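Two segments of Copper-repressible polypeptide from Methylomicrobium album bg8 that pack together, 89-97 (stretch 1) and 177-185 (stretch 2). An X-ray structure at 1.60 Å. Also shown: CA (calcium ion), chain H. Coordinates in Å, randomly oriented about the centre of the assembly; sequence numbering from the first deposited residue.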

# COMPACT_ATOMS: atom_id res chain seq x y z
N GLY A 89 -0.13 7.24 16.92
CA GLY A 89 1.21 7.16 16.40
C GLY A 89 1.35 6.54 15.02
O GLY A 89 2.42 6.66 14.42
N LEU A 90 0.27 5.93 14.52
CA LEU A 90 0.28 5.20 13.23
C LEU A 90 0.06 6.15 12.05
O LEU A 90 -0.82 7.00 12.12
N HIS A 91 0.84 5.96 10.98
CA HIS A 91 0.69 6.82 9.75
C HIS A 91 0.43 5.94 8.58
O HIS A 91 1.34 5.31 8.07
N PRO A 92 -0.83 5.87 8.16
CA PRO A 92 -1.14 4.99 7.05
C PRO A 92 -0.53 5.47 5.74
O PRO A 92 -0.30 6.67 5.57
N SER A 93 -0.36 4.53 4.82
CA SER A 93 0.23 4.78 3.54
C SER A 93 -0.32 3.84 2.48
O SER A 93 -0.88 2.81 2.80
N ILE A 94 -0.13 4.17 1.20
CA ILE A 94 -0.64 3.42 0.12
C ILE A 94 0.15 3.66 -1.16
O ILE A 94 0.70 4.73 -1.37
N THR A 95 0.29 2.56 -1.94
CA THR A 95 0.80 2.61 -3.32
C THR A 95 -0.26 1.98 -4.20
O THR A 95 -0.76 0.91 -3.87
N VAL A 96 -0.55 2.65 -5.33
CA VAL A 96 -1.47 2.12 -6.34
C VAL A 96 -0.74 1.86 -7.66
O VAL A 96 0.00 2.71 -8.16
N TRP A 97 -0.90 0.62 -8.19
CA TRP A 97 -0.53 0.27 -9.53
C TRP A 97 -1.71 -0.16 -10.38
O TRP A 97 -2.71 -0.64 -9.87
N PRO A 177 -3.59 13.73 11.76
CA PRO A 177 -2.76 12.52 11.89
C PRO A 177 -3.70 11.33 11.79
O PRO A 177 -4.83 11.34 12.32
N GLY A 178 -3.22 10.30 11.13
CA GLY A 178 -3.94 9.06 11.06
C GLY A 178 -4.89 8.99 9.86
O GLY A 178 -5.53 7.96 9.61
N LYS A 179 -4.95 10.06 9.07
CA LYS A 179 -5.82 10.07 7.92
C LYS A 179 -5.04 10.37 6.64
O LYS A 179 -4.11 11.20 6.68
N LEU A 180 -5.41 9.71 5.55
CA LEU A 180 -4.75 9.92 4.26
C LEU A 180 -5.77 9.84 3.15
O LEU A 180 -6.64 8.97 3.22
N ALA A 181 -5.67 10.68 2.11
CA ALA A 181 -6.41 10.43 0.89
C ALA A 181 -5.46 10.53 -0.29
O ALA A 181 -4.58 11.40 -0.30
N ILE A 182 -5.68 9.64 -1.26
CA ILE A 182 -5.00 9.71 -2.56
C ILE A 182 -6.05 9.81 -3.66
O ILE A 182 -7.20 9.44 -3.49
N THR A 183 -5.63 10.31 -4.83
CA THR A 183 -6.55 10.36 -5.95
C THR A 183 -5.80 10.00 -7.19
O THR A 183 -4.54 10.10 -7.28
N PHE A 184 -6.56 9.55 -8.18
CA PHE A 184 -5.97 9.23 -9.47
C PHE A 184 -7.08 9.07 -10.48
O PHE A 184 -8.21 8.89 -10.05
N THR A 185 -6.77 9.24 -11.74
CA THR A 185 -7.72 8.93 -12.81
C THR A 185 -7.19 7.73 -13.57
O THR A 185 -6.19 7.82 -14.22

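The strands 92-97 and 179-184 run in nearly the same direction, 18° apart, with axes approaching to 7.1 Å. No hydrogen bond joins the two stretches; the contact is van der Waals packing of side chains and some backbone, and 398 Å² is buried, both sides summed.

Stretch 2 enters with Pro 177, whose CA-to-CB bond points sideways and which makes no close contact. At Gly 178 the backbone itself does the packing: its CA lies 3.9 Å from Leu 90 O, and its O lies 3.7 Å from Pro 92 CG; the CA-to-CB bond of Pro 92 points toward stretch 2. The phi/psi of 90/-1 would jam a CB against the preceding carbonyl O.

From Lys 179 the strand alternates. The CA-to-CB bond of Lys 179 points away and its all-t side chain is exposed, but its carbonyl O binds the calcium ion at 2.3 Å; water 1 is another ligand, its O 2.4 Å from the metal, and the remaining four come from elsewhere in the structure.

Leu 180 (chi1 t, chi2 p) points toward stretch 1 and is covered more than any other residue here, 58 Å². Its CD2 sits 3.7 Å from Pro 92 O, 3.9 Å from Ser 93 CA and 4.0 Å from Ile 94 CG2.

Ala 181 points away and touches nothing opposite. Ile 182 turns inward again, with chi1 p and chi2 between wells at 93°. Its CG2 reaches Ile 94 CG2 at 3.7 Å, while its CD1 meets Val 96 CG2 at 3.8 Å; Ile 94 is t,t and Val 96 is t.

Thr 183 is out of reach. Phe 184 (chi1 p, chi2 -83°) points inward, and Val 96 CG1 lies over one ring face, 4.3 Å from the centroid of the Phe 184 ring and 20° off its normal, a CH-pi contact.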

# COMPACT_ATOMS: atom_id res chain seq x y z
CB LEU A 90 -0.80 4.14 13.20
CG LEU A 90 -0.62 3.07 12.09
CD1 LEU A 90 0.62 2.21 12.29
CD2 LEU A 90 -1.90 2.23 12.05
CB HIS A 91 1.91 7.74 9.57
CG HIS A 91 2.09 8.63 10.76
ND1 HIS A 91 1.24 9.66 11.00
CD2 HIS A 91 2.99 8.63 11.77
CE1 HIS A 91 1.59 10.28 12.12
NE2 HIS A 91 2.63 9.66 12.64
CB PRO A 92 -2.66 5.05 6.95
CG PRO A 92 -3.12 5.47 8.31
CD PRO A 92 -2.05 6.37 8.82
CB SER A 93 1.69 4.57 3.69
OG SER A 93 2.11 3.24 3.98
CB ILE A 94 -2.12 3.74 -0.17
CG1 ILE A 94 -2.78 2.92 -1.27
CG2 ILE A 94 -2.29 5.20 -0.53
CD1 ILE A 94 -4.28 3.15 -1.30
CB THR A 95 2.20 1.94 -3.46
OG1 THR A 95 3.14 2.58 -2.60
CG2 THR A 95 2.68 1.93 -4.90
CB VAL A 96 -2.58 3.13 -6.64
CG1 VAL A 96 -3.54 2.58 -7.67
CG2 VAL A 96 -3.31 3.53 -5.39
CB TRP A 97 0.46 -0.92 -9.50
CG TRP A 97 1.79 -0.74 -8.79
CD1 TRP A 97 2.99 -0.34 -9.36
CD2 TRP A 97 2.07 -1.00 -7.40
NE1 TRP A 97 3.98 -0.36 -8.41
CE2 TRP A 97 3.45 -0.74 -7.20
CE3 TRP A 97 1.32 -1.48 -6.31
CZ2 TRP A 97 4.09 -0.99 -6.00
CZ3 TRP A 97 1.94 -1.67 -5.11
CH2 TRP A 97 3.31 -1.41 -4.95
CB PRO A 177 -2.12 12.67 13.26
CG PRO A 177 -2.04 14.19 13.40
CD PRO A 177 -3.32 14.65 12.88
CB LYS A 179 -6.84 11.19 8.14
CG LYS A 179 -7.87 11.29 7.08
CD LYS A 179 -9.12 11.93 7.66
CE LYS A 179 -10.09 12.35 6.59
NZ LYS A 179 -10.93 13.50 7.09
CB LEU A 180 -3.66 8.90 4.07
CG LEU A 180 -2.96 8.94 2.70
CD1 LEU A 180 -2.17 10.24 2.54
CD2 LEU A 180 -2.07 7.75 2.56
CB ALA A 181 -7.52 11.50 0.73
CB ILE A 182 -3.99 8.57 -2.80
CG1 ILE A 182 -4.65 7.18 -2.79
CG2 ILE A 182 -2.86 8.65 -1.79
CD1 ILE A 182 -5.04 6.68 -4.14
CB THR A 183 -7.15 11.74 -6.20
OG1 THR A 183 -6.09 12.63 -6.53
CG2 THR A 183 -7.91 12.22 -4.99
CB PHE A 184 -5.10 7.99 -9.43
CG PHE A 184 -5.81 6.74 -9.02
CD1 PHE A 184 -6.00 6.46 -7.71
CD2 PHE A 184 -6.22 5.79 -9.95
CE1 PHE A 184 -6.66 5.32 -7.31
CE2 PHE A 184 -6.84 4.63 -9.54
CZ PHE A 184 -7.07 4.40 -8.22
CB THR A 185 -7.87 10.13 -13.72
OG1 THR A 185 -8.40 11.20 -12.91
CG2 THR A 185 -8.81 9.84 -14.86
CA CA H . -3.21 13.15 7.46
O HOH W 1 -2.54 13.25 5.12